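Local coordinates for mitomycin biosynthesis 6-O-methyltransferase (Streptomyces lavendulae, PDB 3GWZ), which transfers the S-methyl group of S-adenosyl-L-methionine to the 6-hydroxyl of demethylmitomycins, forming the quinone methoxy group of mitomycins A and B, at residues R89-L92 and R93-T97; D284-V287 and R288-R292. All coordinates share one frame; numbering follows the deposited sequence.

Contact 1: residues R89-L92 and R93-T97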
ATOM      1  N   ARG A  89     -10.346  -2.825  21.644  1.00 14.47           N
ATOM      2  CA  ARG A  89     -11.686  -3.360  21.407  1.00 14.88           C
ATOM      3  C   ARG A  89     -12.784  -2.325  21.710  1.00 13.10           C
ATOM      4  O   ARG A  89     -13.710  -2.155  20.928  1.00 13.65           O
ATOM      5  CB  ARG A  89     -11.923  -4.649  22.213  1.00 12.50           C
ATOM      6  CG  ARG A  89     -13.281  -5.304  21.948  1.00 17.16           C
ATOM      7  CD  ARG A  89     -13.418  -6.665  22.632  1.00 18.20           C
ATOM      8  NE  ARG A  89     -12.453  -7.611  22.081  1.00 20.17           N
ATOM      9  CZ  ARG A  89     -11.404  -8.067  22.751  1.00 17.62           C
ATOM     10  NH1 ARG A  89     -11.208  -7.693  24.008  1.00 18.82           N
ATOM     11  NH2 ARG A  89     -10.568  -8.917  22.176  1.00 21.39           N
ATOM     12  N   ARG A  90     -12.676  -1.642  22.846  1.00 14.89           N
ATOM     13  CA  ARG A  90     -13.601  -0.559  23.167  1.00 12.10           C
ATOM     14  C   ARG A  90     -13.557   0.507  22.068  1.00 15.61           C
ATOM     15  O   ARG A  90     -14.601   0.963  21.587  1.00 14.09           O
ATOM     16  CB  ARG A  90     -13.264   0.067  24.528  1.00 14.46           C
ATOM     17  CG  ARG A  90     -13.512  -0.869  25.730  1.00 13.78           C
ATOM     18  CD  ARG A  90     -12.731  -0.423  26.964  1.00 16.77           C
ATOM     19  NE  ARG A  90     -13.318   0.761  27.597  1.00 14.39           N
ATOM     20  CZ  ARG A  90     -12.934   1.249  28.771  1.00 13.25           C
ATOM     21  NH1 ARG A  90     -11.955   0.657  29.447  1.00 14.97           N
ATOM     22  NH2 ARG A  90     -13.530   2.325  29.277  1.00 15.30           N
ATOM     23  N   LEU A  91     -12.352   0.903  21.669  1.00 14.53           N
ATOM     24  CA  LEU A  91     -12.208   1.942  20.639  1.00 13.91           C
ATOM     25  C   LEU A  91     -12.844   1.515  19.321  1.00 11.70           C
ATOM     26  O   LEU A  91     -13.554   2.283  18.685  1.00 13.91           O
ATOM     27  CB  LEU A  91     -10.740   2.282  20.386  1.00 10.76           C
ATOM     28  CG  LEU A  91     -10.545   3.569  19.564  1.00 15.06           C
ATOM     29  CD1 LEU A  91     -10.620   4.785  20.475  1.00 20.41           C
ATOM     30  CD2 LEU A  91      -9.216   3.561  18.819  1.00 19.10           C
ATOM     31  N   LEU A  92     -12.564   0.286  18.902  1.00 14.79           N
ATOM     32  CA  LEU A  92     -13.101  -0.220  17.645  1.00 11.59           C
ATOM     33  C   LEU A  92     -14.626  -0.378  17.671  1.00 11.05           C
ATOM     34  O   LEU A  92     -15.291  -0.093  16.677  1.00 14.39           O
ATOM     35  CB  LEU A  92     -12.414  -1.534  17.261  1.00 12.56           C
ATOM     36  CG  LEU A  92     -10.938  -1.393  16.849  1.00 18.77           C
ATOM     37  CD1 LEU A  92     -10.272  -2.742  16.667  1.00 20.75           C
ATOM     38  CD2 LEU A  92     -10.812  -0.565  15.572  1.00 21.64           C
ATOM     39  N   ARG A  93     -15.170  -0.836  18.796  0.52 14.59           N
ATOM     40  CA  ARG A  93     -16.623  -0.931  18.947  0.52 12.81           C
ATOM     41  C   ARG A  93     -17.258   0.437  18.772  0.52 12.25           C
ATOM     42  O   ARG A  93     -18.246   0.587  18.063  0.52 12.90           O
ATOM     43  CB  ARG A  93     -17.008  -1.460  20.330  0.52 15.76           C
ATOM     44  CG  ARG A  93     -16.743  -2.923  20.569  0.52 20.60           C
ATOM     45  CD  ARG A  93     -17.599  -3.418  21.732  0.52 26.93           C
ATOM     46  NE  ARG A  93     -17.837  -2.373  22.728  0.52 22.82           N
ATOM     47  CZ  ARG A  93     -17.129  -2.233  23.846  0.52 25.83           C
ATOM     48  NH1 ARG A  93     -16.135  -3.079  24.112  0.52 27.86           N
ATOM     49  NH2 ARG A  93     -17.414  -1.259  24.699  0.52 11.19           N
ATOM     50  N   LEU A  94     -16.688   1.433  19.440  1.00 12.82           N
ATOM     51  CA  LEU A  94     -17.210   2.791  19.364  1.00 10.67           C
ATOM     52  C   LEU A  94     -17.159   3.323  17.944  1.00 10.10           C
ATOM     53  O   LEU A  94     -18.142   3.860  17.434  1.00 10.95           O
ATOM     54  CB  LEU A  94     -16.441   3.721  20.303  1.00 14.72           C
ATOM     55  CG  LEU A  94     -16.742   5.212  20.160  1.00 13.49           C
ATOM     56  CD1 LEU A  94     -18.193   5.544  20.547  1.00 12.08           C
ATOM     57  CD2 LEU A  94     -15.772   5.985  21.038  1.00 16.68           C
ATOM     58  N   LEU A  95     -16.005   3.189  17.302  1.00 12.36           N
ATOM     59  CA  LEU A  95     -15.856   3.683  15.947  1.00 14.39           C
ATOM     60  C   LEU A  95     -16.868   3.024  15.007  1.00 13.56           C
ATOM     61  O   LEU A  95     -17.514   3.697  14.213  1.00 11.18           O
ATOM     62  CB  LEU A  95     -14.421   3.462  15.455  1.00 14.93           C
ATOM     63  CG  LEU A  95     -13.385   4.456  16.008  1.00 13.76           C
ATOM     64  CD1 LEU A  95     -11.976   3.976  15.694  1.00 16.80           C
ATOM     65  CD2 LEU A  95     -13.610   5.866  15.442  1.00 14.30           C
ATOM     66  N   ALA A  96     -17.008   1.707  15.106  1.00 12.72           N
ATOM     67  CA  ALA A  96     -17.953   0.989  14.252  1.00 13.43           C
ATOM     68  C   ALA A  96     -19.379   1.498  14.468  1.00 13.59           C
ATOM     69  O   ALA A  96     -20.156   1.614  13.524  1.00 15.03           O
ATOM     70  CB  ALA A  96     -17.866  -0.514  14.514  1.00 12.73           C
ATOM     71  N   THR A  97     -19.703   1.812  15.719  1.00 15.11           N
ATOM     72  CA  THR A  97     -21.010   2.346  16.087  1.00 15.22           C
ATOM     73  C   THR A  97     -21.295   3.680  15.393  1.00 16.80           C
ATOM     74  O   THR A  97     -22.451   4.018  15.123  1.00 15.67           O
ATOM     75  CB  THR A  97     -21.137   2.498  17.626  1.00 16.90           C
ATOM     76  OG1 THR A  97     -20.999   1.207  18.234  1.00 17.48           O
ATOM     77  CG2 THR A  97     -22.491   3.041  18.009  1.00 19.95           C
TER

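Contact 2: residues D284-V287 and R288-R292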
ATOM      1  N   ASP A 284      -1.119  43.655   8.001  1.00 20.27           N
ATOM      2  CA  ASP A 284       0.210  44.255   7.901  1.00 22.18           C
ATOM      3  C   ASP A 284       1.177  43.350   7.134  1.00 19.87           C
ATOM      4  O   ASP A 284       1.889  43.798   6.228  1.00 21.60           O
ATOM      5  CB  ASP A 284       0.767  44.567   9.295  1.00 27.70           C
ATOM      6  CG  ASP A 284       0.069  45.754   9.957  1.00 45.82           C
ATOM      7  OD1 ASP A 284      -0.657  46.496   9.253  1.00 47.34           O
ATOM      8  OD2 ASP A 284       0.251  45.948  11.181  1.00 49.95           O
ATOM      9  N   ASP A 285       1.203  42.072   7.490  1.00 18.03           N
ATOM     10  CA  ASP A 285       2.136  41.160   6.850  1.00 14.92           C
ATOM     11  C   ASP A 285       1.748  40.881   5.400  1.00 16.29           C
ATOM     12  O   ASP A 285       2.618  40.683   4.567  1.00 15.78           O
ATOM     13  CB  ASP A 285       2.289  39.868   7.643  1.00 16.23           C
ATOM     14  CG  ASP A 285       3.097  40.061   8.908  1.00 20.66           C
ATOM     15  OD1 ASP A 285       3.951  40.970   8.932  1.00 21.14           O
ATOM     16  OD2 ASP A 285       2.873  39.309   9.878  1.00 18.83           O
ATOM     17  N   VAL A 286       0.453  40.885   5.092  1.00 16.50           N
ATOM     18  CA  VAL A 286       0.041  40.708   3.700  1.00 14.59           C
ATOM     19  C   VAL A 286       0.502  41.892   2.855  1.00 16.74           C
ATOM     20  O   VAL A 286       0.969  41.724   1.727  1.00 16.70           O
ATOM     21  CB  VAL A 286      -1.483  40.550   3.549  1.00 16.52           C
ATOM     22  CG1 VAL A 286      -1.881  40.742   2.079  1.00 14.75           C
ATOM     23  CG2 VAL A 286      -1.928  39.182   4.058  1.00 14.08           C
ATOM     24  N   VAL A 287       0.372  43.094   3.398  1.00 16.51           N
ATOM     25  CA  VAL A 287       0.820  44.272   2.665  1.00 15.22           C
ATOM     26  C   VAL A 287       2.326  44.226   2.428  1.00 15.04           C
ATOM     27  O   VAL A 287       2.801  44.586   1.349  1.00 20.05           O
ATOM     28  CB  VAL A 287       0.389  45.586   3.366  1.00 22.88           C
ATOM     29  CG1 VAL A 287       1.157  46.787   2.805  1.00 22.13           C
ATOM     30  CG2 VAL A 287      -1.114  45.786   3.214  1.00 22.54           C
ATOM     31  N   ARG A 288       3.079  43.762   3.422  1.00 15.30           N
ATOM     32  CA  ARG A 288       4.524  43.606   3.259  1.00 18.16           C
ATOM     33  C   ARG A 288       4.828  42.695   2.076  1.00 22.75           C
ATOM     34  O   ARG A 288       5.667  43.012   1.229  1.00 18.22           O
ATOM     35  CB  ARG A 288       5.174  43.038   4.528  1.00 21.54           C
ATOM     36  CG  ARG A 288       5.170  43.980   5.726  1.00 27.52           C
ATOM     37  CD  ARG A 288       5.633  43.247   6.995  1.00 27.89           C
ATOM     38  NE  ARG A 288       7.050  42.914   6.932  1.00 32.06           N
ATOM     39  CZ  ARG A 288       7.636  41.952   7.642  1.00 38.37           C
ATOM     40  NH1 ARG A 288       6.929  41.202   8.485  1.00 28.20           N
ATOM     41  NH2 ARG A 288       8.937  41.739   7.504  1.00 33.49           N
ATOM     42  N   ILE A 289       4.148  41.555   2.017  1.00 18.96           N
ATOM     43  CA  ILE A 289       4.378  40.608   0.933  1.00 17.58           C
ATOM     44  C   ILE A 289       3.991  41.218  -0.414  1.00 17.13           C
ATOM     45  O   ILE A 289       4.760  41.165  -1.373  1.00 17.87           O
ATOM     46  CB  ILE A 289       3.603  39.274   1.158  1.00 16.08           C
ATOM     47  CG1 ILE A 289       4.130  38.561   2.402  1.00 17.26           C
ATOM     48  CG2 ILE A 289       3.748  38.359  -0.049  1.00 17.40           C
ATOM     49  CD1 ILE A 289       3.158  37.520   2.970  1.00 13.85           C
ATOM     50  N   LEU A 290       2.807  41.818  -0.468  1.00 15.64           N
ATOM     51  CA  LEU A 290       2.262  42.339  -1.716  1.00 17.58           C
ATOM     52  C   LEU A 290       3.137  43.455  -2.272  1.00 18.48           C
ATOM     53  O   LEU A 290       3.341  43.563  -3.487  1.00 16.58           O
ATOM     54  CB  LEU A 290       0.839  42.855  -1.495  1.00 14.95           C
ATOM     55  CG  LEU A 290      -0.214  41.781  -1.234  1.00 18.94           C
ATOM     56  CD1 LEU A 290      -1.574  42.421  -0.961  1.00 17.62           C
ATOM     57  CD2 LEU A 290      -0.280  40.821  -2.424  1.00 16.89           C
ATOM     58  N   ARG A 291       3.641  44.294  -1.378  1.00 16.73           N
ATOM     59  CA  ARG A 291       4.464  45.421  -1.802  1.00 22.65           C
ATOM     60  C   ARG A 291       5.768  44.932  -2.427  1.00 23.13           C
ATOM     61  O   ARG A 291       6.214  45.470  -3.440  1.00 23.59           O
ATOM     62  CB  ARG A 291       4.725  46.384  -0.635  1.00 24.56           C
ATOM     63  CG  ARG A 291       3.553  47.321  -0.353  1.00 23.21           C
ATOM     64  CD  ARG A 291       3.816  48.270   0.814  1.00 33.48           C
ATOM     65  NE  ARG A 291       2.661  49.135   1.062  1.00 34.76           N
ATOM     66  CZ  ARG A 291       2.503  49.898   2.141  1.00 40.64           C
ATOM     67  NH1 ARG A 291       3.428  49.915   3.096  1.00 39.91           N
ATOM     68  NH2 ARG A 291       1.413  50.645   2.271  1.00 35.76           N
ATOM     69  N   ARG A 292       6.371  43.900  -1.839  1.00 22.78           N
ATOM     70  CA  ARG A 292       7.579  43.333  -2.422  1.00 21.26           C
ATOM     71  C   ARG A 292       7.284  42.664  -3.764  1.00 21.99           C
ATOM     72  O   ARG A 292       8.106  42.702  -4.679  1.00 20.01           O
ATOM     73  CB  ARG A 292       8.270  42.358  -1.467  1.00 23.85           C
ATOM     74  CG  ARG A 292       9.680  41.991  -1.940  1.00 27.65           C
ATOM     75  CD  ARG A 292      10.496  41.297  -0.868  1.00 27.68           C
ATOM     76  NE  ARG A 292      10.664  42.122   0.326  1.00 27.68           N
ATOM     77  CZ  ARG A 292      11.594  43.061   0.466  1.00 36.69           C
ATOM     78  NH1 ARG A 292      12.442  43.314  -0.523  1.00 34.46           N
ATOM     79  NH2 ARG A 292      11.677  43.751   1.597  1.00 26.61           N
TER

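Contact 1: residues R89-L92 and R93-T97
Arg89 O receives the backbone N of Arg93 at 2.9 Å, and one turn on, Arg93 O is gripped twice by Thr97: its backbone N and its side-chain OG1 (2.8 Å) come from opposite faces of the carbonyl plane. The hydroxyl stands 36° out of that plane, a place a short, branched threonine can reach by folding back over the preceding turn. Leu94, Leu95 and Ala96 repeat the i to i-4 bonding, the last through Ala96 N to Leu92 O at 2.9 Å.

Arg93 lays its stem against the preceding turn, with CG 3.1 Å from Arg89 O. In one of its two modelled positions, a bend at the third torsion carries the guanidinium over Arg90, whose CA sits 3.6 Å above one face, toward the rim. Arg90 NE forms a salt bridge with Asp322 and its NH2 a hydrogen bond to Gly331 O, both of the second subunit; Arg89 NH2 forms salt bridges with Asp108 and Glu85 of its own chain. Arginine suits position 90 because its length lets a buried stem bring the guanidinium to those partners across the interface.

Leu91 and Leu95 run side by side, Leu91 CG 4.1 Å from Leu95 CD1. Leu91 has CG anti to its backbone nitrogen (chi1 -167°), whereas that of Leu95 is anti to the carbonyl carbon; the branched ends pack on helix 32-61 beside the small Ala54, with Val57 next to Leu91 and Ile55 next to Leu95. Leu91, Leu92 and Leu95 thus face their own fold, while Arg90, Arg93 and Leu94 face the second subunit. This is a helix of the O-methyltransferase dimerisation domain, buried on one side in its own fold and on another at the subunit interface.

Contact 2: residues D284-V287 and R288-R292
Asp285 and Arg288 form a salt bridge one turn apart along the helix: Arg288 NH1 donates to Asp285 OD1 at 3.0 Å with an N-H...O angle of 160°. The oxygen lies at the edge of the guanidinium, almost in its plane, yet the nitrogen arrives from above the carboxylate, 43° out of that plane, and the two flat groups are turned 57° against each other. Only OD1 and NH1 are bonded in this pair. A bend at the third torsion turns the arginine's end back toward the aspartate. On this exposed side a short acid near the start of the helix suits its place, since a negative charge there should be favourable to the helix dipole; the backbone N of Asp285 is itself bonded by Asp282 OD1.

Main-chain bonds bind the turns together, with Leu290 N to Val286 O and Arg291 N to Val287 O each 2.9 Å long. Along the latter pair the side chains run side by side. Val287 CG1 lies 3.3 Å above one face of the Arg291 guanidinium, toward its rim, because the arginine stem is extended from CG to NE and brings the flat group over the methyl. Lys345 O accepts from Arg291 NE, which helps to fix that group's rotation.

The inward side is apolar. Val286 CG1 meets Leu290 CD1 at 3.5 Å, a tight carbon contact, and both residues pack on helix 336-344, at Leu342 and Leu343. Ile289, also buried, points to a neighbouring part of the inward side, its CG1 3.4 Å from Asp285 O, and its side chain comes close to Phe261 of the cofactor site. Such an amphipathic helix is the crossover of a beta-alpha-beta unit, strand 271-275, helix 283-296 and strand 302-308, in the Rossmann-like fold of class I methyltransferases.

Contact 1 and contact 2 lie in different domains of the chain. Their centres are 49 Å apart and their nearest atoms about 37 Å, on opposite sides of the chain's centre, so neither touches the other. The helix of 89-97 belongs to the dimerisation region and meets the second subunit, far from the annotated sites. The helix of 284-292 belongs to the catalytic domain and is touched by no other chain of the assembly; the side chain of its Ile289 lies about 7 Å from bound S-adenosyl-L-homocysteine, and that of Val286 about 7 Å from that of His279, the inferred proton acceptor. These places are consistent with roles in dimerisation and in framing the cofactor pocket.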